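Local coordinates for protein esterase E25 (PDB 4Q05) that probably hydrolyses ester bonds, as an esterase of the GTSAG motif subfamily of the bacterial hormone-sensitive lipase family, at residues Val114-Ala125 with Ala157-Asp168; Gly195-Gly203 with Asn352-Arg360. All blocks are in the same frame, centred on the assembly; numbering follows the deposited sequence.

Overall arrangement
Both contacts lie in the alpha/beta hydrolase fold of one chain and reach its central mixed sheet. Interaction 1 comes first along the chain; both segments of interaction 2 follow it. Interaction 1 pairs strands 114-120 and 164-168 and takes in the end of helix 151-160. Interaction 2 joins the start of strand 200-205 to the end of helix 342-358 and the C-terminus. Strand 132-136 lies between strands 164-168 and 200-205 in the sheet. The centres of the contacts are about 13 Å apart. They meet where V162 packs on L355. Helix 342-358 thus packs on helix 151-160 and the loop after it, and on strand 200-205, holding the C-terminus against the sheet.

Interaction 1 of 2, residues Val114-Ala125 with Ala157-Asp168; sequences VSVYYVTPVEVA and ATLAKVRVLSID
Y118 and L165 face each other across an antiparallel strand pair in the mixed sheet of the alpha/beta hydrolase fold. Their side chains lie side by side and point the same way. L165 CD1 sits over the centre of one Y118 ring face, a CH-pi contact 3.8 Å from the ring centroid. The same methyl meets V116 CB. L165 reaches across because its CG is anti to the backbone N (chi1 175°) and its chi2 of 65° swings CD1 over to the neighbouring strand.

The other sheet face holds Y117, V119, V164 and S166. V119 CB packs on V164 CB, while V119 CG1 reaches A157 CB at 3.7 Å, joining the strand to helix 151-160. Backbone bonds run both ways in the pairs Y117-S166 and V119-V164. V164 N to V119 O is almost straight, at 173°.

P121 rests its ring against A157 O and V162 O where the strand ends. Beyond it, E123 and K161 run alongside each other, both extended. K161 NZ makes a weak salt bridge to E123 OE2 at 3.4 Å. K161 has positive phi, just after the helix. Replacing K161 by an alanine takes away the extended chain alongside E123, and the E123 carboxylate would probably lose this weak salt-bridge partner. V124 CG2 lies loosely over one face of the R163 guanidinium, whose charge is paired with E129. A125 N donates to K161 O at 2.9 Å.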
# COMPACT_ATOMS: atom_id res chain seq x y z
N VAL A 114 -23.58 25.92 -9.72
CA VAL A 114 -22.24 25.42 -9.37
C VAL A 114 -21.29 25.48 -10.58
O VAL A 114 -21.61 24.99 -11.66
CB VAL A 114 -22.25 23.96 -8.83
CG1 VAL A 114 -20.82 23.51 -8.45
CG2 VAL A 114 -23.19 23.83 -7.63
N SER A 115 -20.13 26.08 -10.37
CA SER A 115 -19.08 26.11 -11.39
C SER A 115 -18.59 24.69 -11.69
O SER A 115 -18.24 23.94 -10.78
CB SER A 115 -17.91 26.96 -10.89
OG SER A 115 -16.91 27.07 -11.88
N VAL A 116 -18.58 24.31 -12.97
CA VAL A 116 -18.05 23.01 -13.37
C VAL A 116 -17.19 23.11 -14.62
O VAL A 116 -17.26 24.09 -15.35
CB VAL A 116 -19.17 21.98 -13.65
CG1 VAL A 116 -20.03 21.79 -12.40
CG2 VAL A 116 -20.02 22.42 -14.86
N TYR A 117 -16.38 22.09 -14.87
CA TYR A 117 -15.63 22.01 -16.11
C TYR A 117 -15.91 20.69 -16.76
O TYR A 117 -15.74 19.63 -16.14
CB TYR A 117 -14.13 22.19 -15.86
CG TYR A 117 -13.79 23.59 -15.45
CD1 TYR A 117 -13.55 24.57 -16.41
CD2 TYR A 117 -13.75 23.96 -14.12
CE1 TYR A 117 -13.27 25.87 -16.04
CE2 TYR A 117 -13.47 25.25 -13.74
CZ TYR A 117 -13.23 26.20 -14.70
OH TYR A 117 -12.95 27.49 -14.32
N TYR A 118 -16.36 20.76 -18.02
CA TYR A 118 -16.56 19.58 -18.83
C TYR A 118 -15.24 19.25 -19.50
O TYR A 118 -14.70 20.06 -20.24
CB TYR A 118 -17.62 19.83 -19.90
CG TYR A 118 -19.00 20.02 -19.33
CD1 TYR A 118 -19.42 21.27 -18.89
CD2 TYR A 118 -19.90 18.96 -19.24
CE1 TYR A 118 -20.69 21.45 -18.37
CE2 TYR A 118 -21.17 19.13 -18.73
CZ TYR A 118 -21.55 20.38 -18.29
OH TYR A 118 -22.82 20.57 -17.78
N VAL A 119 -14.73 18.06 -19.23
CA VAL A 119 -13.40 17.65 -19.67
C VAL A 119 -13.58 16.43 -20.55
O VAL A 119 -13.93 15.36 -20.06
CB VAL A 119 -12.48 17.34 -18.47
CG1 VAL A 119 -11.05 16.93 -18.94
CG2 VAL A 119 -12.39 18.54 -17.53
N THR A 120 -13.39 16.61 -21.85
CA THR A 120 -13.64 15.55 -22.82
C THR A 120 -12.34 15.17 -23.53
O THR A 120 -11.73 16.00 -24.19
CB THR A 120 -14.65 16.02 -23.88
OG1 THR A 120 -15.72 16.73 -23.24
CG2 THR A 120 -15.23 14.83 -24.64
N PRO A 121 -11.92 13.91 -23.38
CA PRO A 121 -10.69 13.42 -24.02
C PRO A 121 -10.98 13.05 -25.47
O PRO A 121 -12.15 12.87 -25.78
CB PRO A 121 -10.38 12.16 -23.22
CG PRO A 121 -11.71 11.63 -22.86
CD PRO A 121 -12.61 12.84 -22.64
N VAL A 122 -9.97 12.93 -26.32
CA VAL A 122 -10.21 12.56 -27.71
C VAL A 122 -10.69 11.13 -27.83
O VAL A 122 -11.39 10.78 -28.77
CB VAL A 122 -8.96 12.70 -28.59
CG1 VAL A 122 -8.89 14.09 -29.21
CG2 VAL A 122 -7.71 12.39 -27.79
N GLU A 123 -10.30 10.30 -26.88
CA GLU A 123 -10.66 8.90 -26.93
C GLU A 123 -11.43 8.50 -25.68
O GLU A 123 -10.90 8.54 -24.58
CB GLU A 123 -9.40 8.04 -27.09
CG GLU A 123 -9.65 6.54 -27.22
CD GLU A 123 -8.34 5.75 -27.30
OE1 GLU A 123 -7.28 6.37 -27.53
OE2 GLU A 123 -8.38 4.51 -27.11
N VAL A 124 -12.68 8.13 -25.87
CA VAL A 124 -13.48 7.58 -24.78
C VAL A 124 -13.67 6.10 -25.04
O VAL A 124 -14.06 5.70 -26.13
CB VAL A 124 -14.85 8.27 -24.71
CG1 VAL A 124 -15.72 7.61 -23.66
CG2 VAL A 124 -14.68 9.76 -24.42
N ALA A 125 -13.37 5.27 -24.04
CA ALA A 125 -13.49 3.82 -24.21
C ALA A 125 -14.91 3.45 -24.59
O ALA A 125 -15.87 3.97 -24.02
CB ALA A 125 -13.06 3.10 -22.95
N ALA A 157 -9.29 12.01 -17.53
CA ALA A 157 -10.03 11.93 -18.79
C ALA A 157 -9.21 11.23 -19.88
O ALA A 157 -9.68 10.26 -20.47
CB ALA A 157 -10.46 13.31 -19.25
N THR A 158 -7.99 11.70 -20.13
CA THR A 158 -7.19 11.13 -21.22
C THR A 158 -6.78 9.70 -20.97
O THR A 158 -6.90 8.87 -21.86
CB THR A 158 -5.87 11.88 -21.49
OG1 THR A 158 -5.47 12.62 -20.34
CG2 THR A 158 -6.02 12.77 -22.66
N LEU A 159 -6.29 9.42 -19.78
CA LEU A 159 -5.71 8.11 -19.51
C LEU A 159 -6.75 7.07 -19.15
O LEU A 159 -6.62 5.92 -19.53
CB LEU A 159 -4.63 8.20 -18.44
CG LEU A 159 -3.46 9.07 -18.88
CD1 LEU A 159 -2.31 8.98 -17.91
CD2 LEU A 159 -3.03 8.66 -20.27
N ALA A 160 -7.78 7.46 -18.40
CA ALA A 160 -8.83 6.50 -18.11
C ALA A 160 -9.85 6.44 -19.26
O ALA A 160 -10.75 5.60 -19.25
CB ALA A 160 -9.52 6.81 -16.78
N LYS A 161 -9.69 7.33 -20.24
CA LYS A 161 -10.53 7.33 -21.44
C LYS A 161 -12.01 7.44 -21.12
O LYS A 161 -12.82 6.60 -21.50
CB LYS A 161 -10.26 6.09 -22.27
CG LYS A 161 -8.80 5.95 -22.68
CD LYS A 161 -8.56 4.66 -23.45
CE LYS A 161 -7.08 4.47 -23.78
NZ LYS A 161 -6.83 3.15 -24.42
N VAL A 162 -12.36 8.50 -20.40
CA VAL A 162 -13.72 8.68 -19.93
C VAL A 162 -13.95 10.18 -19.87
O VAL A 162 -13.02 10.94 -19.63
CB VAL A 162 -13.89 8.07 -18.52
CG1 VAL A 162 -13.04 8.86 -17.51
CG2 VAL A 162 -15.35 8.06 -18.11
N ARG A 163 -15.18 10.61 -20.12
CA ARG A 163 -15.52 12.02 -19.93
C ARG A 163 -15.50 12.33 -18.46
O ARG A 163 -15.96 11.54 -17.65
CB ARG A 163 -16.91 12.34 -20.48
CG ARG A 163 -17.02 12.21 -21.98
CD ARG A 163 -18.41 12.60 -22.47
NE ARG A 163 -18.54 12.38 -23.90
CZ ARG A 163 -18.84 11.21 -24.45
NH1 ARG A 163 -19.08 10.15 -23.68
NH2 ARG A 163 -18.92 11.11 -25.77
N VAL A 164 -14.99 13.51 -18.13
CA VAL A 164 -14.94 13.97 -16.77
C VAL A 164 -15.72 15.26 -16.62
O VAL A 164 -15.68 16.13 -17.49
CB VAL A 164 -13.49 14.23 -16.33
CG1 VAL A 164 -13.47 14.78 -14.92
CG2 VAL A 164 -12.67 12.95 -16.44
N LEU A 165 -16.44 15.37 -15.52
CA LEU A 165 -17.08 16.61 -15.14
C LEU A 165 -16.42 17.04 -13.83
O LEU A 165 -16.61 16.40 -12.79
CB LEU A 165 -18.58 16.39 -14.94
CG LEU A 165 -19.38 17.60 -14.41
CD1 LEU A 165 -19.36 18.72 -15.43
CD2 LEU A 165 -20.81 17.18 -14.10
N SER A 166 -15.62 18.10 -13.87
CA SER A 166 -14.90 18.52 -12.68
C SER A 166 -15.67 19.61 -11.96
O SER A 166 -16.03 20.62 -12.56
CB SER A 166 -13.48 18.99 -13.01
OG SER A 166 -12.72 19.13 -11.81
N ILE A 167 -15.91 19.40 -10.67
CA ILE A 167 -16.69 20.35 -9.90
C ILE A 167 -15.81 21.42 -9.25
O ILE A 167 -14.97 21.14 -8.41
CB ILE A 167 -17.52 19.65 -8.83
CG1 ILE A 167 -18.34 18.54 -9.49
CG2 ILE A 167 -18.36 20.69 -8.08
CD1 ILE A 167 -19.16 17.71 -8.53
N ASP A 168 -16.03 22.67 -9.65
CA ASP A 168 -15.30 23.80 -9.12
C ASP A 168 -16.09 24.32 -7.91
O ASP A 168 -16.73 25.37 -7.96
CB ASP A 168 -15.17 24.84 -10.22
CG ASP A 168 -14.55 26.13 -9.74
OD1 ASP A 168 -13.87 26.14 -8.69
OD2 ASP A 168 -14.72 27.14 -10.44
O HOH W 1 -19.22 26.63 -7.61
O HOH W 2 -8.24 9.31 -24.18

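Interaction 2 of 2, residues Gly195-Gly203 with Asn352-Arg360; sequences GSAQKIALG and NAFLLQHLR
K199 and R360 make the charged part of this contact. K199 NZ bonds the C-terminal carboxylate at R360 OXT, 3.0 Å away, in a salt bridge. K199 also makes a salt bridge to D130, its stronger partner. Water 3 donates to the other carboxylate oxygen, R360 O, and also bonds S196 OG.

One backbone bond crosses, from R360 N to Q198 O at 3.1 Å. The donor stands above the carbonyl plane, 50° out of it. S196 OG accepts from Q198 N within an ST turn.

These groups lie at the 3-10 turn 197-199, leading into strand 200-205 of the alpha/beta hydrolase sheet, and on the tail past helix 342-358.

Flat groups stack next. The Q198 amide lies over one face of the R360 guanidinium, with the planes 17° apart. NE2 of Q198 is 3.5 Å above the centre of that plane. The Q198 chain bends at chi2 (63°), which folds its amide over the arginine.

Apolar contacts lie deeper. A201 CB presses on L355 CD2 at 3.5 Å, tighter than usual for two carbons. L359 CD2 is 4.1 Å from A201 CB. The L359 methyls lie against backbone carbonyls, CD2 on I200 O at 3.5 Å.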
# COMPACT_ATOMS: atom_id res chain seq x y z
N GLY A 195 -29.87 10.68 -15.35
CA GLY A 195 -29.50 9.32 -15.67
C GLY A 195 -29.11 8.51 -14.45
O GLY A 195 -29.17 9.01 -13.33
N SER A 196 -28.71 7.27 -14.67
CA SER A 196 -28.46 6.34 -13.58
C SER A 196 -27.15 6.64 -12.84
O SER A 196 -26.11 6.86 -13.46
CB SER A 196 -28.41 4.91 -14.12
OG SER A 196 -27.92 4.02 -13.12
N ALA A 197 -27.20 6.60 -11.51
CA ALA A 197 -26.02 6.82 -10.69
C ALA A 197 -24.97 5.74 -10.96
O ALA A 197 -23.78 5.96 -10.78
CB ALA A 197 -26.40 6.82 -9.21
N GLN A 198 -25.43 4.59 -11.42
CA GLN A 198 -24.55 3.45 -11.62
C GLN A 198 -23.59 3.67 -12.78
O GLN A 198 -22.56 2.99 -12.91
CB GLN A 198 -25.37 2.17 -11.83
CG GLN A 198 -24.55 0.90 -11.93
CD GLN A 198 -23.77 0.60 -10.66
OE1 GLN A 198 -24.21 0.95 -9.56
NE2 GLN A 198 -22.62 -0.05 -10.81
N LYS A 199 -23.91 4.64 -13.63
CA LYS A 199 -23.06 4.98 -14.76
C LYS A 199 -22.03 6.02 -14.37
O LYS A 199 -21.24 6.49 -15.20
CB LYS A 199 -23.90 5.51 -15.92
CG LYS A 199 -24.83 4.47 -16.54
CD LYS A 199 -25.57 5.04 -17.74
CE LYS A 199 -26.62 4.06 -18.26
NZ LYS A 199 -26.00 2.80 -18.74
N ILE A 200 -22.05 6.41 -13.10
CA ILE A 200 -21.22 7.51 -12.63
C ILE A 200 -20.12 7.04 -11.70
O ILE A 200 -20.38 6.31 -10.74
CB ILE A 200 -22.08 8.57 -11.92
CG1 ILE A 200 -23.04 9.22 -12.92
CG2 ILE A 200 -21.20 9.62 -11.23
CD1 ILE A 200 -23.96 10.23 -12.28
N ALA A 201 -18.89 7.45 -12.01
CA ALA A 201 -17.80 7.33 -11.05
C ALA A 201 -17.58 8.70 -10.41
O ALA A 201 -17.81 9.74 -11.02
CB ALA A 201 -16.50 6.82 -11.72
N LEU A 202 -17.16 8.71 -9.16
CA LEU A 202 -16.98 9.95 -8.44
C LEU A 202 -15.67 9.93 -7.70
O LEU A 202 -15.35 8.97 -6.99
CB LEU A 202 -18.12 10.11 -7.43
CG LEU A 202 -17.96 11.21 -6.38
CD1 LEU A 202 -18.05 12.58 -7.04
CD2 LEU A 202 -19.01 11.09 -5.27
N GLY A 203 -14.90 10.99 -7.81
CA GLY A 203 -13.80 11.12 -6.89
C GLY A 203 -12.71 12.05 -7.33
O GLY A 203 -12.89 12.87 -8.22
N ASN A 352 -9.06 2.74 -15.58
CA ASN A 352 -9.90 2.42 -16.72
C ASN A 352 -10.51 1.03 -16.59
O ASN A 352 -11.71 0.85 -16.81
CB ASN A 352 -9.11 2.52 -18.02
CG ASN A 352 -9.91 2.02 -19.21
OD1 ASN A 352 -10.67 2.77 -19.83
ND2 ASN A 352 -9.74 0.76 -19.53
N ALA A 353 -9.69 0.05 -16.25
CA ALA A 353 -10.18 -1.32 -16.09
C ALA A 353 -11.20 -1.38 -14.95
O ALA A 353 -12.16 -2.13 -15.00
CB ALA A 353 -9.03 -2.29 -15.85
N PHE A 354 -10.97 -0.57 -13.93
CA PHE A 354 -11.81 -0.55 -12.75
C PHE A 354 -13.17 0.04 -13.09
O PHE A 354 -14.20 -0.46 -12.64
CB PHE A 354 -11.10 0.27 -11.66
CG PHE A 354 -11.80 0.27 -10.34
CD1 PHE A 354 -11.54 -0.71 -9.40
CD2 PHE A 354 -12.70 1.28 -10.03
CE1 PHE A 354 -12.17 -0.70 -8.17
CE2 PHE A 354 -13.33 1.31 -8.79
CZ PHE A 354 -13.06 0.31 -7.86
N LEU A 355 -13.18 1.11 -13.88
CA LEU A 355 -14.43 1.72 -14.35
C LEU A 355 -15.19 0.78 -15.29
O LEU A 355 -16.41 0.69 -15.23
CB LEU A 355 -14.15 3.05 -15.06
CG LEU A 355 -13.48 4.15 -14.23
CD1 LEU A 355 -13.30 5.39 -15.08
CD2 LEU A 355 -14.28 4.46 -12.97
N LEU A 356 -14.47 0.09 -16.17
CA LEU A 356 -15.13 -0.89 -17.05
C LEU A 356 -15.78 -2.00 -16.24
O LEU A 356 -16.84 -2.50 -16.60
CB LEU A 356 -14.14 -1.48 -18.06
CG LEU A 356 -13.69 -0.51 -19.15
CD1 LEU A 356 -12.61 -1.15 -20.01
CD2 LEU A 356 -14.87 -0.09 -20.01
N GLN A 357 -15.15 -2.39 -15.14
CA GLN A 357 -15.72 -3.47 -14.34
C GLN A 357 -16.93 -3.05 -13.51
O GLN A 357 -17.90 -3.80 -13.39
CB GLN A 357 -14.68 -4.11 -13.44
CG GLN A 357 -15.29 -5.10 -12.45
CD GLN A 357 -14.28 -6.05 -11.84
OE1 GLN A 357 -14.64 -6.95 -11.08
NE2 GLN A 357 -13.01 -5.85 -12.17
N HIS A 358 -16.89 -1.85 -12.94
CA HIS A 358 -17.89 -1.49 -11.94
C HIS A 358 -19.03 -0.58 -12.42
O HIS A 358 -20.11 -0.60 -11.85
CB HIS A 358 -17.21 -0.90 -10.70
CG HIS A 358 -16.25 -1.85 -10.05
ND1 HIS A 358 -16.66 -3.02 -9.45
CD2 HIS A 358 -14.90 -1.82 -9.93
CE1 HIS A 358 -15.61 -3.66 -8.97
NE2 HIS A 358 -14.53 -2.96 -9.26
N LEU A 359 -18.78 0.23 -13.45
CA LEU A 359 -19.83 1.11 -13.94
C LEU A 359 -20.73 0.32 -14.87
O LEU A 359 -20.25 -0.49 -15.66
CB LEU A 359 -19.25 2.31 -14.69
CG LEU A 359 -18.37 3.28 -13.91
CD1 LEU A 359 -18.05 4.48 -14.78
CD2 LEU A 359 -19.05 3.73 -12.63
N ARG A 360 -22.04 0.55 -14.78
CA ARG A 360 -22.97 -0.11 -15.68
C ARG A 360 -24.24 0.71 -15.86
O ARG A 360 -24.69 1.40 -14.94
CB ARG A 360 -23.30 -1.54 -15.22
CG ARG A 360 -23.11 -1.80 -13.74
CD ARG A 360 -24.09 -2.86 -13.24
NE ARG A 360 -23.74 -3.40 -11.93
CZ ARG A 360 -24.43 -3.18 -10.81
NH1 ARG A 360 -25.53 -2.43 -10.83
NH2 ARG A 360 -24.03 -3.72 -9.66
OXT ARG A 360 -24.82 0.70 -16.94
O HOH W 3 -27.24 1.93 -15.17